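Local coordinates for protein outer membrane porin F (Pseudomonas aeruginosa, PDB 4RLC) that forms an eight-stranded beta-barrel in the outer membrane with its N-terminal domain and probably takes part in small-molecule transport, at residues Q16-E24 with K135-K145; M125-L134 with A146-L154. All blocks are in the same frame, centred on the assembly; numbering follows the deposited sequence.

Contact 1: Q16-E24 with K135-K145; sequences QGQNSVEIE and KYYFTENFFAK. With C8E ((hydroxyethyloxy)tri(ethyloxy)octane), chain C; C8E ((hydroxyethyloxy)tri(ethyloxy)octane), chain F.
Glu22 and Glu24 face Lys135, Tyr137 and Lys145 in a dense, charged cluster. Glu22 OE1 takes Lys135 NZ on its syn lone pair at 2.7 Å, while Glu22 OE2 lies in the plane of the Tyr137 ring and accepts a very short bond from Tyr137 OH (2.5 Å); OE2 also accepts from Asn174 ND2 on the last strand. A bend at chi3 (71°) brings Lys135 there and lays its CE over one face of Phe143. Glu24 extends past that ring's edge, its carboxylate nearly perpendicular, and Glu24 OE2 forms a salt bridge with Lys145 NZ (2.8 Å). A water accepts from both lysine NZ atoms and donates to Glu24 OE1, joining the ion pairs; Glu57 gives Lys135 a second carboxylate. Tyr137 is packed on both faces, by Phe143 CB and by the stacked Gln16 amide, planes 21° apart, whose OE1 sits over the ring centre and accepts from Gly96 N.

The looser rim is the Gln16 backbone end and the exposed Glu140 side chain, whose OE1 comes only to 4.1 Å of Gln16 NE2; Gln16 NE2 donates almost straight to Glu140 O (2.9 Å). Such a network is characteristic of the polar interior of small outer-membrane beta-barrels.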
loop_
_atom_site.group_PDB
_atom_site.type_symbol
_atom_site.label_atom_id
_atom_site.label_comp_id
_atom_site.label_asym_id
_atom_site.label_seq_id
_atom_site.Cartn_x
_atom_site.Cartn_y
_atom_site.Cartn_z
ATOM N N GLN A 16 -10.541 8.506 15.381
ATOM C CA GLN A 16 -9.186 7.980 14.974
ATOM C C GLN A 16 -8.423 7.572 16.231
ATOM O O GLN A 16 -8.987 7.527 17.307
ATOM C CB GLN A 16 -8.391 9.058 14.226
ATOM C CG GLN A 16 -8.929 9.440 12.859
ATOM C CD GLN A 16 -8.235 10.671 12.340
ATOM O OE1 GLN A 16 -7.018 10.793 12.451
ATOM N NE2 GLN A 16 -8.962 11.537 11.763
ATOM N N GLY A 17 -7.149 7.277 16.100
ATOM C CA GLY A 17 -6.330 6.920 17.220
ATOM C C GLY A 17 -6.332 5.416 17.491
ATOM O O GLY A 17 -6.834 4.573 16.698
ATOM N N GLN A 18 -5.725 5.060 18.614
ATOM C CA GLN A 18 -5.576 3.674 19.006
ATOM C C GLN A 18 -6.888 2.924 18.957
ATOM O O GLN A 18 -7.899 3.446 19.368
ATOM C CB GLN A 18 -4.986 3.570 20.453
ATOM C CG GLN A 18 -4.753 2.154 20.941
ATOM C CD GLN A 18 -3.986 2.095 22.295
ATOM O OE1 GLN A 18 -4.121 2.968 23.120
ATOM N NE2 GLN A 18 -3.254 1.029 22.520
ATOM N N ASN A 19 -6.833 1.747 18.390
ATOM C CA ASN A 19 -7.998 0.827 18.253
ATOM C C ASN A 19 -8.937 1.191 17.101
ATOM O O ASN A 19 -9.949 0.542 16.896
ATOM C CB ASN A 19 -8.779 0.767 19.581
ATOM C CG ASN A 19 -9.585 -0.485 19.723
ATOM O OD1 ASN A 19 -9.171 -1.576 19.299
ATOM N ND2 ASN A 19 -10.772 -0.337 20.291
ATOM N N SER A 20 -8.646 2.245 16.348
ATOM C CA SER A 20 -9.470 2.545 15.198
ATOM C C SER A 20 -9.081 1.657 14.002
ATOM O O SER A 20 -7.990 1.061 13.983
ATOM C CB SER A 20 -9.406 4.031 14.830
ATOM O OG SER A 20 -8.133 4.373 14.298
ATOM N N VAL A 21 -10.006 1.512 13.060
ATOM C CA VAL A 21 -9.826 0.739 11.840
ATOM C C VAL A 21 -9.985 1.610 10.627
ATOM O O VAL A 21 -10.782 2.535 10.639
ATOM C CB VAL A 21 -10.812 -0.457 11.759
ATOM C CG1 VAL A 21 -10.646 -1.204 10.445
ATOM C CG2 VAL A 21 -10.506 -1.399 12.892
ATOM N N GLU A 22 -9.233 1.325 9.564
ATOM C CA GLU A 22 -9.314 2.040 8.314
ATOM C C GLU A 22 -9.510 1.085 7.176
ATOM O O GLU A 22 -8.891 0.001 7.136
ATOM C CB GLU A 22 -8.022 2.894 8.025
ATOM C CG GLU A 22 -8.059 4.134 8.816
ATOM C CD GLU A 22 -6.868 5.087 8.627
ATOM O OE1 GLU A 22 -5.880 4.785 7.925
ATOM O OE2 GLU A 22 -7.005 6.126 9.259
ATOM N N ILE A 23 -10.428 1.418 6.286
ATOM C CA ILE A 23 -10.576 0.745 5.031
ATOM C C ILE A 23 -10.211 1.721 3.931
ATOM O O ILE A 23 -10.629 2.866 3.965
ATOM C CB ILE A 23 -12.042 0.391 4.784
ATOM C CG1 ILE A 23 -12.561 -0.331 6.007
ATOM C CG2 ILE A 23 -12.184 -0.423 3.524
ATOM C CD1 ILE A 23 -12.000 -1.633 6.125
ATOM N N GLU A 24 -9.447 1.237 2.956
ATOM C CA GLU A 24 -8.876 2.133 1.906
ATOM C C GLU A 24 -8.940 1.521 0.548
ATOM O O GLU A 24 -8.810 0.260 0.420
ATOM C CB GLU A 24 -7.390 2.406 2.264
ATOM C CG GLU A 24 -6.667 3.334 1.314
ATOM C CD GLU A 24 -5.230 3.572 1.786
ATOM O OE1 GLU A 24 -5.012 3.616 3.005
ATOM O OE2 GLU A 24 -4.333 3.695 0.922
ATOM N N LYS A 135 -1.196 11.604 4.314
ATOM C CA LYS A 135 -2.627 11.273 4.488
ATOM C C LYS A 135 -3.277 12.508 5.040
ATOM O O LYS A 135 -2.843 13.032 6.085
ATOM C CB LYS A 135 -2.849 10.074 5.434
ATOM C CG LYS A 135 -2.409 8.760 4.863
ATOM C CD LYS A 135 -2.365 7.674 5.951
ATOM C CE LYS A 135 -3.731 7.262 6.414
ATOM N NZ LYS A 135 -3.572 5.939 7.168
ATOM N N TYR A 136 -4.304 13.030 4.368
ATOM C CA TYR A 136 -4.973 14.200 4.827
ATOM C C TYR A 136 -6.393 13.790 5.203
ATOM O O TYR A 136 -7.187 13.493 4.360
ATOM C CB TYR A 136 -4.989 15.323 3.805
ATOM C CG TYR A 136 -5.267 16.659 4.425
ATOM C CD1 TYR A 136 -6.482 16.965 4.946
ATOM C CD2 TYR A 136 -4.284 17.633 4.551
ATOM C CE1 TYR A 136 -6.770 18.174 5.564
ATOM C CE2 TYR A 136 -4.565 18.819 5.173
ATOM C CZ TYR A 136 -5.826 19.113 5.634
ATOM O OH TYR A 136 -6.065 20.319 6.264
ATOM N N TYR A 137 -6.632 13.842 6.518
ATOM C CA TYR A 137 -7.978 13.638 7.079
ATOM C C TYR A 137 -8.698 14.976 6.951
ATOM O O TYR A 137 -8.538 15.892 7.743
ATOM C CB TYR A 137 -7.900 13.176 8.540
ATOM C CG TYR A 137 -7.267 11.828 8.706
ATOM C CD1 TYR A 137 -5.886 11.691 8.793
ATOM C CD2 TYR A 137 -8.035 10.640 8.824
ATOM C CE1 TYR A 137 -5.293 10.449 8.951
ATOM C CE2 TYR A 137 -7.438 9.393 9.000
ATOM C CZ TYR A 137 -6.068 9.271 9.119
ATOM O OH TYR A 137 -5.434 8.020 9.255
ATOM N N PHE A 138 -9.598 15.043 5.968
ATOM C CA PHE A 138 -10.429 16.215 5.740
ATOM C C PHE A 138 -11.754 16.240 6.432
ATOM O O PHE A 138 -12.390 17.293 6.451
ATOM C CB PHE A 138 -10.527 16.468 4.222
ATOM C CG PHE A 138 -11.156 15.336 3.463
ATOM C CD1 PHE A 138 -12.531 15.237 3.413
ATOM C CD2 PHE A 138 -10.407 14.388 2.837
ATOM C CE1 PHE A 138 -13.137 14.204 2.705
ATOM C CE2 PHE A 138 -11.003 13.288 2.197
ATOM C CZ PHE A 138 -12.386 13.258 2.096
ATOM N N THR A 139 -12.208 15.079 6.967
ATOM C CA THR A 139 -13.151 15.023 8.018
ATOM C C THR A 139 -12.566 14.164 9.147
ATOM O O THR A 139 -11.497 13.574 9.031
ATOM C CB THR A 139 -14.570 14.446 7.586
ATOM O OG1 THR A 139 -14.549 13.027 7.630
ATOM C CG2 THR A 139 -14.987 14.901 6.192
ATOM N N GLU A 140 -13.252 14.039 10.268
ATOM C CA GLU A 140 -12.726 13.114 11.320
ATOM C C GLU A 140 -12.560 11.675 10.819
ATOM O O GLU A 140 -11.748 10.893 11.357
ATOM C CB GLU A 140 -13.642 13.158 12.531
ATOM C CG GLU A 140 -13.592 14.505 13.269
ATOM C CD GLU A 140 -12.286 14.692 14.047
ATOM O OE1 GLU A 140 -11.523 13.688 14.190
ATOM O OE2 GLU A 140 -12.029 15.841 14.521
ATOM N N ASN A 141 -13.358 11.268 9.809
ATOM C CA ASN A 141 -13.359 9.920 9.313
ATOM C C ASN A 141 -12.770 9.690 7.938
ATOM O O ASN A 141 -12.158 8.621 7.725
ATOM C CB ASN A 141 -14.798 9.361 9.306
ATOM C CG ASN A 141 -15.472 9.513 10.640
ATOM O OD1 ASN A 141 -16.291 10.418 10.813
ATOM N ND2 ASN A 141 -15.160 8.624 11.605
ATOM N N PHE A 142 -12.798 10.650 7.012
ATOM C CA PHE A 142 -12.390 10.385 5.663
ATOM C C PHE A 142 -11.008 11.031 5.361
ATOM O O PHE A 142 -10.778 12.096 5.825
ATOM C CB PHE A 142 -13.381 10.927 4.653
ATOM C CG PHE A 142 -14.684 10.141 4.606
ATOM C CD1 PHE A 142 -14.775 9.057 3.760
ATOM C CD2 PHE A 142 -15.729 10.543 5.320
ATOM C CE1 PHE A 142 -15.965 8.338 3.701
ATOM C CE2 PHE A 142 -16.958 9.798 5.312
ATOM C CZ PHE A 142 -17.026 8.732 4.461
ATOM N N PHE A 143 -10.197 10.299 4.627
ATOM C CA PHE A 143 -8.862 10.800 4.179
ATOM C C PHE A 143 -8.641 10.537 2.718
ATOM O O PHE A 143 -9.159 9.640 2.122
ATOM C CB PHE A 143 -7.731 10.252 5.068
ATOM C CG PHE A 143 -7.475 8.785 4.922
ATOM C CD1 PHE A 143 -6.641 8.252 3.932
ATOM C CD2 PHE A 143 -8.214 7.893 5.739
ATOM C CE1 PHE A 143 -6.457 6.860 3.853
ATOM C CE2 PHE A 143 -7.996 6.520 5.649
ATOM C CZ PHE A 143 -7.193 6.009 4.697
ATOM N N ALA A 144 -7.744 11.362 2.122
ATOM C CA ALA A 144 -7.156 11.094 0.851
ATOM C C ALA A 144 -5.619 10.945 1.119
ATOM O O ALA A 144 -5.097 11.550 2.074
ATOM C CB ALA A 144 -7.433 12.245 -0.092
ATOM N N LYS A 145 -4.982 10.155 0.314
ATOM C CA LYS A 145 -3.534 9.820 0.515
ATOM C C LYS A 145 -2.773 9.926 -0.792
ATOM O O LYS A 145 -3.286 9.582 -1.857
ATOM C CB LYS A 145 -3.502 8.357 1.023
ATOM C CG LYS A 145 -2.191 7.613 1.102
ATOM C CD LYS A 145 -2.464 6.263 1.762
ATOM C CE LYS A 145 -1.527 5.125 1.403
ATOM N NZ LYS A 145 -1.860 3.959 2.303
HETATM C C1 C8E C . -5.754 -11.713 -0.618
HETATM C C2 C8E C . -5.753 -11.193 0.799
HETATM C C3 C8E C . -6.799 -10.103 1.063
HETATM C C4 C8E C . -6.159 -9.028 1.926
HETATM C C5 C8E C . -7.082 -7.902 2.374
HETATM C C6 C8E C . -7.923 -7.250 1.305
HETATM C C7 C8E C . -8.454 -5.928 1.845
HETATM C C8 C8E C . -9.437 -5.213 0.924
HETATM O O9 C8E C . -10.300 -4.396 1.744
HETATM C C10 C8E C . -10.702 -3.103 1.256
HETATM C C11 C8E C . -11.974 -3.157 0.405
HETATM O O12 C8E C . -12.532 -1.844 0.149
HETATM C C13 C8E C . -11.934 -1.113 -0.925
HETATM C C14 C8E C . -12.391 -1.638 -2.283
HETATM O O15 C8E C . -11.271 -1.730 -3.168
HETATM C C16 C8E C . -11.594 -1.889 -4.546
HETATM C C17 C8E C . -10.586 -1.086 -5.327
HETATM O O18 C8E C . -10.350 -1.679 -6.588
HETATM C C6 C8E F . 2.937 23.147 8.359
HETATM C C7 C8E F . 2.360 23.563 6.997
HETATM C C8 C8E F . 0.984 22.960 6.689
HETATM O O9 C8E F . 0.871 22.655 5.290
HETATM C C10 C8E F . -0.081 21.630 4.953
HETATM C C11 C8E F . -1.005 22.194 3.878
HETATM O O12 C8E F . -1.862 21.206 3.309
HETATM C C13 C8E F . -1.184 20.184 2.574
HETATM C C14 C8E F . -2.079 19.767 1.417
HETATM O O15 C8E F . -1.512 18.616 0.783
HETATM C C16 C8E F . -1.951 17.354 1.303
HETATM C C17 C8E F . -2.155 16.357 0.167
HETATM O O18 C8E F . -2.540 15.091 0.710
HETATM C C19 C8E F . -2.710 14.075 -0.252
HETATM C C20 C8E F . -4.120 14.151 -0.733
HETATM O O21 C8E F . -4.171 14.084 -2.145
HETATM O O HOH W 1 -2.851 4.027 4.990
#

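Contact 2: M125-L134 with A146-L154. With C8E ((hydroxyethyloxy)tri(ethyloxy)octane), chain B; C8E ((hydroxyethyloxy)tri(ethyloxy)octane), chain D; C8E ((hydroxyethyloxy)tri(ethyloxy)octane), chain F.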
loop_
_atom_site.group_PDB
_atom_site.type_symbol
_atom_site.label_atom_id
_atom_site.label_comp_id
_atom_site.label_asym_id
_atom_site.label_seq_id
_atom_site.Cartn_x
_atom_site.Cartn_y
_atom_site.Cartn_z
ATOM N N MET A 125 6.900 -14.353 -5.678
ATOM C CA MET A 125 8.112 -13.781 -5.113
ATOM C C MET A 125 7.778 -13.033 -3.822
ATOM O O MET A 125 6.703 -12.445 -3.730
ATOM C CB MET A 125 8.653 -12.863 -6.151
ATOM C CG MET A 125 9.901 -12.167 -5.795
ATOM S SD MET A 125 10.412 -11.008 -7.096
ATOM C CE MET A 125 12.128 -10.932 -6.609
ATOM N N THR A 126 8.674 -13.072 -2.849
ATOM C CA THR A 126 8.529 -12.254 -1.618
ATOM C C THR A 126 9.432 -11.045 -1.731
ATOM O O THR A 126 10.556 -11.194 -2.163
ATOM C CB THR A 126 8.903 -13.098 -0.380
ATOM O OG1 THR A 126 7.993 -14.192 -0.298
ATOM C CG2 THR A 126 8.846 -12.260 0.907
ATOM N N MET A 127 8.967 -9.839 -1.354
ATOM C CA MET A 127 9.787 -8.624 -1.501
ATOM C C MET A 127 9.615 -7.789 -0.220
ATOM O O MET A 127 8.709 -8.017 0.571
ATOM C CB MET A 127 9.305 -7.850 -2.715
ATOM C CG MET A 127 9.426 -8.638 -4.001
ATOM S SD MET A 127 8.697 -7.671 -5.332
ATOM C CE MET A 127 7.236 -7.035 -4.547
ATOM N N ALA A 128 10.565 -6.899 0.018
ATOM C CA ALA A 128 10.488 -5.981 1.133
ATOM C C ALA A 128 9.955 -4.690 0.605
ATOM O O ALA A 128 10.305 -4.295 -0.536
ATOM C CB ALA A 128 11.868 -5.742 1.713
ATOM N N ASN A 129 9.210 -3.977 1.435
ATOM C CA ASN A 129 8.585 -2.707 1.048
ATOM C C ASN A 129 9.071 -1.601 1.907
ATOM O O ASN A 129 9.182 -1.791 3.077
ATOM C CB ASN A 129 7.064 -2.699 1.300
ATOM C CG ASN A 129 6.353 -3.749 0.568
ATOM O OD1 ASN A 129 6.795 -4.171 -0.509
ATOM N ND2 ASN A 129 5.237 -4.216 1.133
ATOM N N ILE A 130 9.347 -0.417 1.329
ATOM C CA ILE A 130 9.491 0.732 2.152
ATOM C C ILE A 130 8.661 1.830 1.468
ATOM O O ILE A 130 8.504 1.843 0.239
ATOM C CB ILE A 130 10.997 1.124 2.276
ATOM C CG1 ILE A 130 11.165 2.327 3.172
ATOM C CG2 ILE A 130 11.612 1.397 0.922
ATOM C CD1 ILE A 130 12.350 2.212 4.079
ATOM N N GLY A 131 8.132 2.742 2.257
ATOM C CA GLY A 131 7.360 3.815 1.697
ATOM C C GLY A 131 7.214 5.015 2.552
ATOM O O GLY A 131 7.527 5.020 3.756
ATOM N N ALA A 132 6.662 6.048 1.936
ATOM C CA ALA A 132 6.323 7.251 2.660
ATOM C C ALA A 132 5.144 7.945 1.930
ATOM O O ALA A 132 4.876 7.764 0.736
ATOM C CB ALA A 132 7.536 8.232 2.696
ATOM N N GLY A 133 4.459 8.785 2.638
ATOM C CA GLY A 133 3.333 9.468 2.020
ATOM C C GLY A 133 2.682 10.509 2.886
ATOM O O GLY A 133 3.151 10.843 3.982
ATOM N N LEU A 134 1.581 11.045 2.342
ATOM C CA LEU A 134 0.813 12.105 3.011
ATOM C C LEU A 134 -0.626 11.591 3.118
ATOM O O LEU A 134 -1.206 11.202 2.088
ATOM C CB LEU A 134 0.830 13.333 2.179
ATOM C CG LEU A 134 2.251 13.923 2.047
ATOM C CD1 LEU A 134 2.183 15.113 1.121
ATOM C CD2 LEU A 134 2.806 14.293 3.393
ATOM N N ALA A 146 -1.526 10.464 -0.747
ATOM C CA ALA A 146 -0.605 10.386 -1.868
ATOM C C ALA A 146 0.642 9.660 -1.380
ATOM O O ALA A 146 1.092 9.954 -0.264
ATOM C CB ALA A 146 -0.129 11.809 -2.238
ATOM N N SER A 147 1.139 8.683 -2.136
ATOM C CA SER A 147 2.152 7.749 -1.629
ATOM C C SER A 147 3.305 7.547 -2.614
ATOM O O SER A 147 3.111 7.643 -3.836
ATOM C CB SER A 147 1.437 6.353 -1.403
ATOM O OG SER A 147 0.849 5.796 -2.586
ATOM N N LEU A 148 4.476 7.205 -2.066
ATOM C CA LEU A 148 5.625 6.665 -2.792
ATOM C C LEU A 148 6.033 5.372 -2.144
ATOM O O LEU A 148 6.138 5.336 -0.912
ATOM C CB LEU A 148 6.810 7.638 -2.653
ATOM C CG LEU A 148 6.618 8.984 -3.288
ATOM C CD1 LEU A 148 7.826 9.864 -2.965
ATOM C CD2 LEU A 148 6.422 8.860 -4.809
ATOM N N ASP A 149 6.159 4.286 -2.902
ATOM C CA ASP A 149 6.503 3.021 -2.325
ATOM C C ASP A 149 7.617 2.396 -3.172
ATOM O O ASP A 149 7.505 2.409 -4.380
ATOM C CB ASP A 149 5.294 2.056 -2.323
ATOM C CG ASP A 149 4.143 2.517 -1.417
ATOM O OD1 ASP A 149 4.302 2.380 -0.186
ATOM O OD2 ASP A 149 3.043 2.975 -1.909
ATOM N N GLY A 150 8.631 1.823 -2.528
ATOM C CA GLY A 150 9.682 0.970 -3.169
ATOM C C GLY A 150 9.534 -0.503 -2.763
ATOM O O GLY A 150 9.357 -0.823 -1.555
ATOM N N GLN A 151 9.653 -1.390 -3.749
ATOM C CA GLN A 151 9.650 -2.796 -3.489
ATOM C C GLN A 151 10.979 -3.360 -3.938
ATOM O O GLN A 151 11.503 -2.993 -5.001
ATOM C CB GLN A 151 8.540 -3.506 -4.241
ATOM C CG GLN A 151 7.160 -2.939 -4.017
ATOM C CD GLN A 151 6.209 -3.494 -5.053
ATOM O OE1 GLN A 151 5.528 -4.474 -4.812
ATOM N NE2 GLN A 151 6.210 -2.896 -6.237
ATOM N N TYR A 152 11.555 -4.148 -3.052
ATOM C CA TYR A 152 12.901 -4.676 -3.241
ATOM C C TYR A 152 12.900 -6.185 -3.245
ATOM O O TYR A 152 12.377 -6.803 -2.347
ATOM C CB TYR A 152 13.844 -4.170 -2.149
ATOM C CG TYR A 152 14.158 -2.757 -2.363
ATOM C CD1 TYR A 152 13.316 -1.733 -1.838
ATOM C CD2 TYR A 152 15.263 -2.396 -3.112
ATOM C CE1 TYR A 152 13.601 -0.406 -2.091
ATOM C CE2 TYR A 152 15.535 -1.067 -3.393
ATOM C CZ TYR A 152 14.708 -0.080 -2.839
ATOM O OH TYR A 152 15.000 1.226 -3.124
ATOM N N GLY A 153 13.492 -6.751 -4.289
ATOM C CA GLY A 153 13.885 -8.170 -4.334
ATOM C C GLY A 153 14.863 -8.557 -3.273
ATOM O O GLY A 153 15.661 -7.754 -2.819
ATOM N N LEU A 154 14.754 -9.819 -2.826
ATOM C CA LEU A 154 15.520 -10.313 -1.685
ATOM C C LEU A 154 16.561 -11.379 -2.056
ATOM O O LEU A 154 17.223 -11.929 -1.193
ATOM C CB LEU A 154 14.552 -10.881 -0.666
ATOM C CG LEU A 154 13.576 -9.844 -0.129
ATOM C CD1 LEU A 154 12.521 -10.489 0.765
ATOM C CD2 LEU A 154 14.308 -8.651 0.490
HETATM C C1 C8E B . 4.370 12.113 -2.282
HETATM C C2 C8E B . 4.581 12.611 -0.864
HETATM C C3 C8E B . 5.791 12.046 -0.135
HETATM C C4 C8E B . 5.749 12.514 1.307
HETATM C C5 C8E B . 6.954 12.255 2.188
HETATM C C6 C8E B . 6.601 12.605 3.633
HETATM C C7 C8E B . 7.378 11.856 4.719
HETATM C C8 C8E B . 6.968 12.368 6.103
HETATM O O9 C8E B . 7.877 12.028 7.165
HETATM C C10 C8E B . 8.151 12.961 8.247
HETATM C C11 C8E B . 7.152 14.053 8.622
HETATM O O12 C8E B . 7.867 14.809 9.602
HETATM C C13 C8E B . 7.216 15.713 10.489
HETATM C C14 C8E B . 6.352 16.731 9.787
HETATM O O15 C8E B . 5.052 16.121 9.858
HETATM C C1 C8E D . -4.582 -11.768 8.921
HETATM C C2 C8E D . -3.322 -12.205 8.194
HETATM C C3 C8E D . -3.593 -13.357 7.229
HETATM C C4 C8E D . -3.841 -12.873 5.801
HETATM C C5 C8E D . -2.719 -13.287 4.843
HETATM C C6 C8E D . -1.442 -12.461 5.049
HETATM C C7 C8E D . -0.244 -13.036 4.293
HETATM C C8 C8E D . 0.283 -12.094 3.223
HETATM O O9 C8E D . 1.301 -11.246 3.746
HETATM C C10 C8E D . 2.312 -10.840 2.808
HETATM C C11 C8E D . 3.714 -11.302 3.197
HETATM O O12 C8E D . 4.040 -12.531 2.576
HETATM C C13 C8E D . 5.432 -12.793 2.423
HETATM C C14 C8E D . 5.655 -14.215 1.900
HETATM C C6 C8E F . 2.937 23.147 8.359
HETATM C C7 C8E F . 2.360 23.563 6.997
HETATM C C8 C8E F . 0.984 22.960 6.689
HETATM O O9 C8E F . 0.871 22.655 5.290
HETATM C C10 C8E F . -0.081 21.630 4.953
HETATM C C11 C8E F . -1.005 22.194 3.878
HETATM O O12 C8E F . -1.862 21.206 3.309
HETATM C C13 C8E F . -1.184 20.184 2.574
HETATM C C14 C8E F . -2.079 19.767 1.417
HETATM O O15 C8E F . -1.512 18.616 0.783
HETATM C C16 C8E F . -1.951 17.354 1.303
HETATM C C17 C8E F . -2.155 16.357 0.167
HETATM O O18 C8E F . -2.540 15.091 0.710
HETATM C C19 C8E F . -2.710 14.075 -0.252
HETATM C C20 C8E F . -4.120 14.151 -0.733
HETATM O O21 C8E F . -4.171 14.084 -2.145
#
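Met127 and Gln151 both place CG anti to the carbonyl carbon (chi1 -61° and -54°), and a final bend in the methionine (chi3 -42°) folds its methyl onto the glutamine, leaving Met127 CE 3.1 Å from Gln151 OE1. That oxygen is buried without a hydrogen-bond partner, and the methyl lies against it; the other end of the amide, NE2, is held by Tyr30. Asn129 runs alongside Gln151, pointing the same way: Asn129 OD1, likewise buried with no partner in the model, is 3.7 Å from Gln151 CG, and ND2 is directed to Asp87. Farther along this inner face Asp149 turns its OD1 over Gly131 CA while OD2 pairs with Lys28.

Beneath these side chains, reciprocal backbone bonds join Ala128 with Tyr152, Ile130 with Gly150, Ala132 with Leu148 and Leu134 with Ala146. The strands draw together at Gly131 and Gly133, both in non-hydrogen-bonded pairs, where the lack of a side chain permits the approach: the CA atoms of Gly131 and Asp149 are 4.2 Å apart, and Gly133 CA comes within 3.2 Å of Ala146 O.

On the other face the side chains are mainly apolar. Ile130 CG2 meets Tyr152 CE1 at 4.0 Å, the tyrosine ring turns an edge to Ala128 O, and its OH bonds to Trp165. Leu134 and Leu148 both contact one detergent molecule. Antiparallel pairing with polar groups inside and an apolar outer surface that binds detergent is the hallmark of a hairpin in a transmembrane beta-barrel wall.

In the fold
From the N terminus, the chain enters contact 1 with 16-24 and then runs through four more strands before 125-134 opens contact 2. Residues 135-145, which follow at once, carry the chain round a turn and complete contact 1, closing a loop of 110 intervening residues; 146-154 then completes contact 2 by closing the hairpin, whose turn is short. The segments therefore alternate and the two contacts cross. Contact 2 zips neighbouring strands 120-137 and 142-153 along the wall, whereas contact 1 joins the turn end of that hairpin to strand 21-30 across the interior. Strand 164-174, the last, fits between 142-153 and 21-30 and closes the barrel. The contacts meet where Lys145 CB packs on Leu134 O.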